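Local coordinates for Mto2 (Schizosaccharomyces pombe, PDB 6GDJ), which works with Mto1 to recruit the gamma-tubulin complex to the interphase and equatorial microtubule organising centres, promoting cytoplasmic microtubule nucleation, and dimerises through its twin-cysteine domain, at the interface of chains A and B. Sequence-based numbering; all coordinates share one arbitrary frame. Chains: chain A/B, Mto2.

Contact 1: the interface of chains A and B. Residues chain A 57-58, 61-62, 64-65; chain B 24-25, 62.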
loop_
_atom_site.group_PDB
_atom_site.type_symbol
_atom_site.label_atom_id
_atom_site.label_comp_id
_atom_site.label_asym_id
_atom_site.label_seq_id
_atom_site.Cartn_x
_atom_site.Cartn_y
_atom_site.Cartn_z
ATOM N N GLU A 57 2.663 -5.956 5.480
ATOM C CA GLU A 57 2.588 -7.107 4.599
ATOM C C GLU A 57 2.826 -6.777 3.102
ATOM O O GLU A 57 3.430 -7.538 2.362
ATOM C CB GLU A 57 1.239 -7.868 4.786
ATOM C CG GLU A 57 0.973 -8.427 6.146
ATOM N N LEU A 58 2.339 -5.594 2.691
ATOM C CA LEU A 58 2.582 -5.151 1.342
ATOM C C LEU A 58 4.103 -4.965 1.084
ATOM O O LEU A 58 4.653 -5.415 0.086
ATOM C CB LEU A 58 1.860 -3.830 1.125
ATOM C CG LEU A 58 2.207 -3.204 -0.230
ATOM C CD1 LEU A 58 1.949 -4.057 -1.425
ATOM C CD2 LEU A 58 1.484 -1.900 -0.319
ATOM N N GLY A 61 5.763 -8.245 0.824
ATOM C CA GLY A 61 5.499 -8.917 -0.420
ATOM C C GLY A 61 6.305 -8.325 -1.538
ATOM O O GLY A 61 6.817 -9.044 -2.368
ATOM N N LEU A 62 6.483 -6.973 -1.495
ATOM C CA LEU A 62 7.387 -6.319 -2.464
ATOM C C LEU A 62 8.863 -6.730 -2.293
ATOM O O LEU A 62 9.563 -6.985 -3.255
ATOM C CB LEU A 62 7.254 -4.788 -2.385
ATOM C CG LEU A 62 5.897 -4.246 -2.838
ATOM C CD1 LEU A 62 5.747 -2.831 -2.377
ATOM C CD2 LEU A 62 5.772 -4.375 -4.359
ATOM N N GLN A 64 9.698 -9.759 -1.170
ATOM C CA GLN A 64 9.798 -11.121 -1.659
ATOM C C GLN A 64 9.828 -11.121 -3.188
ATOM O O GLN A 64 10.544 -11.913 -3.801
ATOM C CB GLN A 64 8.668 -11.978 -1.117
ATOM C CG GLN A 64 8.807 -13.430 -1.508
ATOM C CD GLN A 64 10.125 -14.051 -1.005
ATOM O OE1 GLN A 64 10.475 -13.927 0.181
ATOM N NE2 GLN A 64 10.890 -14.690 -1.918
ATOM N N GLU A 65 9.037 -10.263 -3.834
ATOM C CA GLU A 65 9.132 -10.167 -5.271
ATOM C C GLU A 65 10.505 -9.767 -5.778
ATOM O O GLU A 65 11.000 -10.262 -6.838
ATOM C CB GLU A 65 8.083 -9.208 -5.777
ATOM C CG GLU A 65 6.710 -9.843 -5.786
ATOM C CD GLU A 65 5.915 -9.357 -7.017
ATOM O OE1 GLU A 65 6.066 -8.194 -7.490
ATOM O OE2 GLU A 65 5.145 -10.149 -7.511
ATOM N N ILE B 24 0.897 -12.254 -3.543
ATOM C CA ILE B 24 1.693 -11.748 -2.411
ATOM C C ILE B 24 1.707 -10.232 -2.319
ATOM O O ILE B 24 1.939 -9.687 -1.219
ATOM C CB ILE B 24 3.083 -12.349 -2.277
ATOM C CG1 ILE B 24 4.020 -11.812 -3.319
ATOM C CG2 ILE B 24 3.019 -13.846 -2.158
ATOM C CD1 ILE B 24 5.445 -12.222 -3.012
ATOM N N ILE B 25 1.443 -9.558 -3.447
ATOM C CA ILE B 25 1.277 -8.120 -3.496
ATOM C C ILE B 25 -0.209 -7.729 -3.443
ATOM O O ILE B 25 -0.606 -6.848 -2.699
ATOM C CB ILE B 25 1.836 -7.555 -4.883
ATOM C CG1 ILE B 25 3.285 -7.895 -5.065
ATOM C CG2 ILE B 25 1.553 -6.052 -5.063
ATOM C CD1 ILE B 25 3.994 -7.545 -3.874
ATOM N N LEU B 62 1.697 0.313 -9.608
ATOM C CA LEU B 62 1.781 -1.110 -9.889
ATOM C C LEU B 62 1.294 -1.477 -11.304
ATOM O O LEU B 62 1.856 -2.354 -11.971
ATOM C CB LEU B 62 1.019 -1.944 -8.835
ATOM C CG LEU B 62 1.683 -1.910 -7.469
ATOM C CD1 LEU B 62 0.734 -2.356 -6.414
ATOM C CD2 LEU B 62 2.952 -2.763 -7.458
#

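Contact 2: the interface of chains A and B. Residues chain A 25, 28-29, 58, 62; chain B 29, 54, 58, 62.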
loop_
_atom_site.group_PDB
_atom_site.type_symbol
_atom_site.label_atom_id
_atom_site.label_comp_id
_atom_site.label_asym_id
_atom_site.label_seq_id
_atom_site.Cartn_x
_atom_site.Cartn_y
_atom_site.Cartn_z
ATOM N N ILE A 25 6.675 3.067 -7.353
ATOM C CA ILE A 25 6.100 2.255 -6.298
ATOM C C ILE A 25 6.505 2.785 -4.939
ATOM O O ILE A 25 5.673 2.897 -4.033
ATOM C CB ILE A 25 6.563 0.758 -6.391
ATOM C CG1 ILE A 25 6.214 0.197 -7.753
ATOM C CG2 ILE A 25 6.021 -0.123 -5.252
ATOM C CD1 ILE A 25 4.779 0.171 -7.970
ATOM N N PRO A 28 4.462 6.153 -3.443
ATOM C CA PRO A 28 3.135 5.996 -2.836
ATOM C C PRO A 28 3.171 5.108 -1.587
ATOM O O PRO A 28 2.400 5.334 -0.678
ATOM C CB PRO A 28 2.315 5.391 -3.999
ATOM C CG PRO A 28 3.202 5.134 -5.084
ATOM C CD PRO A 28 4.478 5.826 -4.873
ATOM N N VAL A 29 4.038 4.077 -1.574
ATOM C CA VAL A 29 4.144 3.253 -0.352
ATOM C C VAL A 29 4.610 4.103 0.790
ATOM O O VAL A 29 4.045 4.052 1.842
ATOM C CB VAL A 29 5.100 2.059 -0.566
ATOM C CG1 VAL A 29 5.333 1.385 0.778
ATOM C CG2 VAL A 29 4.540 1.066 -1.582
ATOM N N LEU A 58 2.339 -5.594 2.691
ATOM C CA LEU A 58 2.582 -5.151 1.342
ATOM C C LEU A 58 4.103 -4.965 1.084
ATOM O O LEU A 58 4.653 -5.415 0.086
ATOM C CB LEU A 58 1.860 -3.830 1.125
ATOM C CG LEU A 58 2.207 -3.204 -0.230
ATOM C CD1 LEU A 58 1.949 -4.057 -1.425
ATOM C CD2 LEU A 58 1.484 -1.900 -0.319
ATOM N N LEU A 62 6.483 -6.973 -1.495
ATOM C CA LEU A 62 7.387 -6.319 -2.464
ATOM C C LEU A 62 8.863 -6.730 -2.293
ATOM O O LEU A 62 9.563 -6.985 -3.255
ATOM C CB LEU A 62 7.254 -4.788 -2.385
ATOM C CG LEU A 62 5.897 -4.246 -2.838
ATOM C CD1 LEU A 62 5.747 -2.831 -2.377
ATOM C CD2 LEU A 62 5.772 -4.375 -4.359
ATOM N N VAL B 29 -2.608 -5.320 -0.681
ATOM C CA VAL B 29 -3.176 -4.073 -1.249
ATOM C C VAL B 29 -4.696 -4.061 -1.001
ATOM O O VAL B 29 -5.271 -3.085 -0.565
ATOM C CB VAL B 29 -2.865 -3.937 -2.724
ATOM C CG1 VAL B 29 -3.720 -2.826 -3.320
ATOM C CG2 VAL B 29 -1.368 -3.735 -2.912
ATOM N N SER B 54 -3.008 8.119 -1.719
ATOM C CA SER B 54 -1.747 7.380 -1.769
ATOM C C SER B 54 -1.923 5.937 -2.242
ATOM O O SER B 54 -1.147 5.396 -3.023
ATOM C CB SER B 54 -1.035 7.337 -0.388
ATOM O OG SER B 54 -0.665 8.715 -0.095
ATOM N N LEU B 58 -0.491 4.148 -5.495
ATOM C CA LEU B 58 0.195 2.864 -5.437
ATOM C C LEU B 58 -0.309 1.926 -6.485
ATOM O O LEU B 58 0.440 1.300 -7.196
ATOM C CB LEU B 58 0.029 2.266 -4.017
ATOM C CG LEU B 58 0.529 0.809 -3.955
ATOM C CD1 LEU B 58 2.004 0.652 -4.249
ATOM C CD2 LEU B 58 0.144 0.276 -2.601
ATOM N N LEU B 62 1.697 0.313 -9.608
ATOM C CA LEU B 62 1.781 -1.110 -9.889
ATOM C C LEU B 62 1.294 -1.477 -11.304
ATOM O O LEU B 62 1.856 -2.354 -11.971
ATOM C CB LEU B 62 1.019 -1.944 -8.835
ATOM C CG LEU B 62 1.683 -1.910 -7.469
ATOM C CD1 LEU B 62 0.734 -2.356 -6.414
ATOM C CD2 LEU B 62 2.952 -2.763 -7.458
#

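Contact 3: the interface of chains A and B. Residues chain A 35, 39, 47-48, 51; chain B 35, 39, 47-48, 51.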
loop_
_atom_site.group_PDB
_atom_site.type_symbol
_atom_site.label_atom_id
_atom_site.label_comp_id
_atom_site.label_asym_id
_atom_site.label_seq_id
_atom_site.Cartn_x
_atom_site.Cartn_y
_atom_site.Cartn_z
ATOM N N HIS A 35 0.954 8.435 6.121
ATOM C CA HIS A 35 -0.376 8.739 6.574
ATOM C C HIS A 35 -0.855 7.766 7.656
ATOM O O HIS A 35 -1.559 8.176 8.572
ATOM C CB HIS A 35 -1.366 8.780 5.393
ATOM C CG HIS A 35 -1.076 9.859 4.418
ATOM N ND1 HIS A 35 -0.823 11.155 4.818
ATOM C CD2 HIS A 35 -0.913 9.826 3.076
ATOM C CE1 HIS A 35 -0.591 11.896 3.746
ATOM N NE2 HIS A 35 -0.639 11.116 2.670
ATOM N N LEU A 39 -2.289 8.596 11.391
ATOM C CA LEU A 39 -3.504 8.057 11.995
ATOM C C LEU A 39 -3.241 7.338 13.337
ATOM O O LEU A 39 -4.014 7.461 14.249
ATOM C CB LEU A 39 -4.161 7.058 11.018
ATOM C CG LEU A 39 -4.760 7.683 9.759
ATOM C CD1 LEU A 39 -5.057 6.707 8.692
ATOM C CD2 LEU A 39 -5.977 8.474 10.143
ATOM N N VAL A 47 -8.861 -0.523 13.588
ATOM C CA VAL A 47 -8.810 -0.398 12.148
ATOM C C VAL A 47 -7.518 0.221 11.632
ATOM O O VAL A 47 -6.939 -0.271 10.663
ATOM C CB VAL A 47 -10.015 0.483 11.635
ATOM C CG1 VAL A 47 -9.983 0.615 10.164
ATOM C CG2 VAL A 47 -11.347 -0.140 12.028
ATOM N N VAL A 48 -7.042 1.233 12.311
ATOM C CA VAL A 48 -5.714 1.815 11.946
ATOM C C VAL A 48 -4.610 0.737 12.213
ATOM O O VAL A 48 -3.657 0.580 11.444
ATOM C CB VAL A 48 -5.478 3.100 12.771
ATOM C CG1 VAL A 48 -4.050 3.574 12.611
ATOM C CG2 VAL A 48 -6.497 4.181 12.378
ATOM N N LEU A 51 -4.664 -1.500 9.297
ATOM C CA LEU A 51 -4.081 -0.826 8.169
ATOM C C LEU A 51 -2.562 -0.972 8.218
ATOM O O LEU A 51 -1.926 -1.271 7.214
ATOM C CB LEU A 51 -4.466 0.632 8.166
ATOM C CG LEU A 51 -3.717 1.536 7.190
ATOM C CD1 LEU A 51 -4.082 1.169 5.773
ATOM C CD2 LEU A 51 -3.998 2.973 7.478
ATOM N N HIS B 35 -9.301 -1.449 4.789
ATOM C CA HIS B 35 -9.205 -0.624 5.964
ATOM C C HIS B 35 -9.407 0.846 5.686
ATOM O O HIS B 35 -10.084 1.531 6.440
ATOM C CB HIS B 35 -7.927 -0.906 6.728
ATOM C CG HIS B 35 -7.768 -2.350 7.096
ATOM N ND1 HIS B 35 -8.811 -3.086 7.639
ATOM C CD2 HIS B 35 -6.758 -3.230 6.868
ATOM C CE1 HIS B 35 -8.408 -4.340 7.777
ATOM N NE2 HIS B 35 -7.186 -4.463 7.296
ATOM N N LEU B 39 -12.213 3.418 7.173
ATOM C CA LEU B 39 -11.894 4.740 7.731
ATOM C C LEU B 39 -12.684 5.854 7.096
ATOM O O LEU B 39 -13.178 6.730 7.800
ATOM C CB LEU B 39 -10.394 5.001 7.612
ATOM C CG LEU B 39 -9.570 4.091 8.545
ATOM C CD1 LEU B 39 -8.111 4.220 8.185
ATOM C CD2 LEU B 39 -9.722 4.378 10.013
ATOM N N VAL B 47 -6.743 13.411 6.436
ATOM C CA VAL B 47 -5.657 12.390 6.487
ATOM C C VAL B 47 -6.132 11.089 5.843
ATOM O O VAL B 47 -5.387 10.482 5.062
ATOM C CB VAL B 47 -5.084 12.171 7.898
ATOM C CG1 VAL B 47 -4.033 11.072 7.925
ATOM C CG2 VAL B 47 -4.522 13.488 8.436
ATOM N N VAL B 48 -7.383 10.698 6.137
ATOM C CA VAL B 48 -7.930 9.509 5.463
ATOM C C VAL B 48 -8.026 9.755 3.960
ATOM O O VAL B 48 -7.706 8.893 3.177
ATOM C CB VAL B 48 -9.240 9.142 6.104
ATOM C CG1 VAL B 48 -9.947 8.019 5.329
ATOM C CG2 VAL B 48 -9.045 8.671 7.553
ATOM N N LEU B 51 -4.596 9.315 2.582
ATOM C CA LEU B 51 -4.317 7.885 2.514
ATOM C C LEU B 51 -4.912 7.230 1.280
ATOM O O LEU B 51 -4.249 6.490 0.580
ATOM C CB LEU B 51 -4.791 7.179 3.739
ATOM C CG LEU B 51 -4.740 5.651 3.745
ATOM C CD1 LEU B 51 -3.285 5.159 3.816
ATOM C CD2 LEU B 51 -5.615 5.107 4.885
#

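Contact 1: the interface of chains A and B
Within the all-helical twin-cysteine dimerisation domain, B:Ile24 and B:Ile25, near the start of helix 23-42, press against A:Gly61, A:Leu62, A:Gln64 and A:Glu65 on helix 46-72 of the partner. B:Ile25 inserts its CD1 methyl, which stands over the flat face of the peptide joining A:Gly61 to A:Leu62, 3.4 Å from A:Gly61 C. The absence of a side chain at A:Gly61 leaves this stretch of backbone accessible to the methyl. The same CD1 also touches A:Leu62 CD2 at 3.7 Å, the two side chains meeting at about a right angle. CG1 of B:Ile25 lies anti to its own carbonyl carbon (chi1 -59°), a setting that turns this branch toward A:Glu65. The carboxylate of A:Glu65 lies face-on over the branch, with its carbon CD 3.6 Å from B:Ile25 CG1, so the contact is van der Waals packing rather than a polar bond. B:Ile24 holds CG1 between its backbone N and carbonyl carbon (chi1 74°) and extends CD1 to 3.5 Å from A:Gly61 O. That methyl also packs against A:Gln64 CB at 3.7 Å. The patch fastens the beginning of one subunit's helix to the long helix of the other, helping to hold the dimer together.

Contact 2: the interface of chains A and B
This is an apolar helix-to-helix interface between two copies of the same domain, joining them across the two-fold axis of the dimer. A:Leu58 and B:Leu58 meet there tip to tip, their CD2 methyls 3.4 Å apart, tighter than a usual van der Waals contact. In each leucine CG is anti to the backbone N (chi1 173° in A:Leu58 and 171° in B:Leu58), which carries the branched end toward the axis, where CD2 meets the symmetry mate and CD1 a valine of the other subunit. A:Leu58 CD1 rests 3.6 Å from B:Val29 CG2, and the reciprocal pair, A:Val29 CG2 and B:Leu58 CD1, is separated by 3.7 Å. Farther along, A:Ile25 and B:Leu62 cross at about a right angle. There, the end methyl CD1 of A:Ile25 is closely packed against B:Leu62 CD2 at 3.5 Å, and it lies equally near the backbone, 3.5 Å from B:Leu62 N. On the other side of B:Leu58, the pyrrolidine ring of A:Pro28 sets its CB-CG edge against the backbone of helix 46-70, with CG 3.8 Å from B:Leu58 CA. Its CB comes 3.4 Å from B:Leu58 N and 3.6 Å from the carbonyl oxygen O of B:Ser54.

Contact 3: the interface of chains A and B
The imidazole of B:His35 turns one face toward the backbone of A:Leu51, whose N lies above the CD2 corner of the ring, 3.6 Å from B:His35 CD2. A:Leu51 CA lies lower, beyond the CD2 edge. At the root of the ring, B:His35 CB approaches A:Leu51 CB at 4.1 Å. The A:His35 ring repeats the arrangement, one face beneath B:Leu51 N, which is 3.8 Å from A:His35 CD2. In each histidine, CG anti to the carbonyl carbon (chi1 -64° in A:His35) brings the ring to the partner's helix, and chi2 near -47° turns a face to the leucine backbone. The rings contribute by apolar packing, as neither has a polar atom of the other chain within bonding reach. Between them, A:Leu51 and B:Leu51 point at each other tip to tip, with CD2 to CD2 at 3.7 Å. A:Leu39 and B:Leu39 also meet end-on through their CD1 methyls, 4.0 Å apart. The other branch of B:Leu39, CD2, packs on the partner helix against A:Val47, 3.8 Å from its CG1, and these side chains run past each other in opposite directions. It also touches A:Val48 CG2 at 4.0 Å, crossing that side chain at about a right angle. A:Leu39 contacts B:Val47 and B:Val48 likewise. This hydrophobic patch joins the later part of helix 23-42 of each chain to the start of the partner's long helix, securing this end of the dimer.

Contacts 1 and 2 adjoin, their C-alpha centres about 9 Å apart, and share A:Leu58, A:Leu62 and B:Leu62. Contact 3 shares no residue with them and lies about 15 Å from contact 2 and 20 Å from contact 1. All three draw on helix 23-42 and the long helix that follows it, and are patches of one two-fold interface. Contact 1 therefore recurs with the chains exchanged, and part of that twin falls in contact 2: A:Ile25 against B:Leu62 mirrors B:Ile25 against A:Leu62. Attachment at two separated regions along the helices should limit pivoting between the subunits.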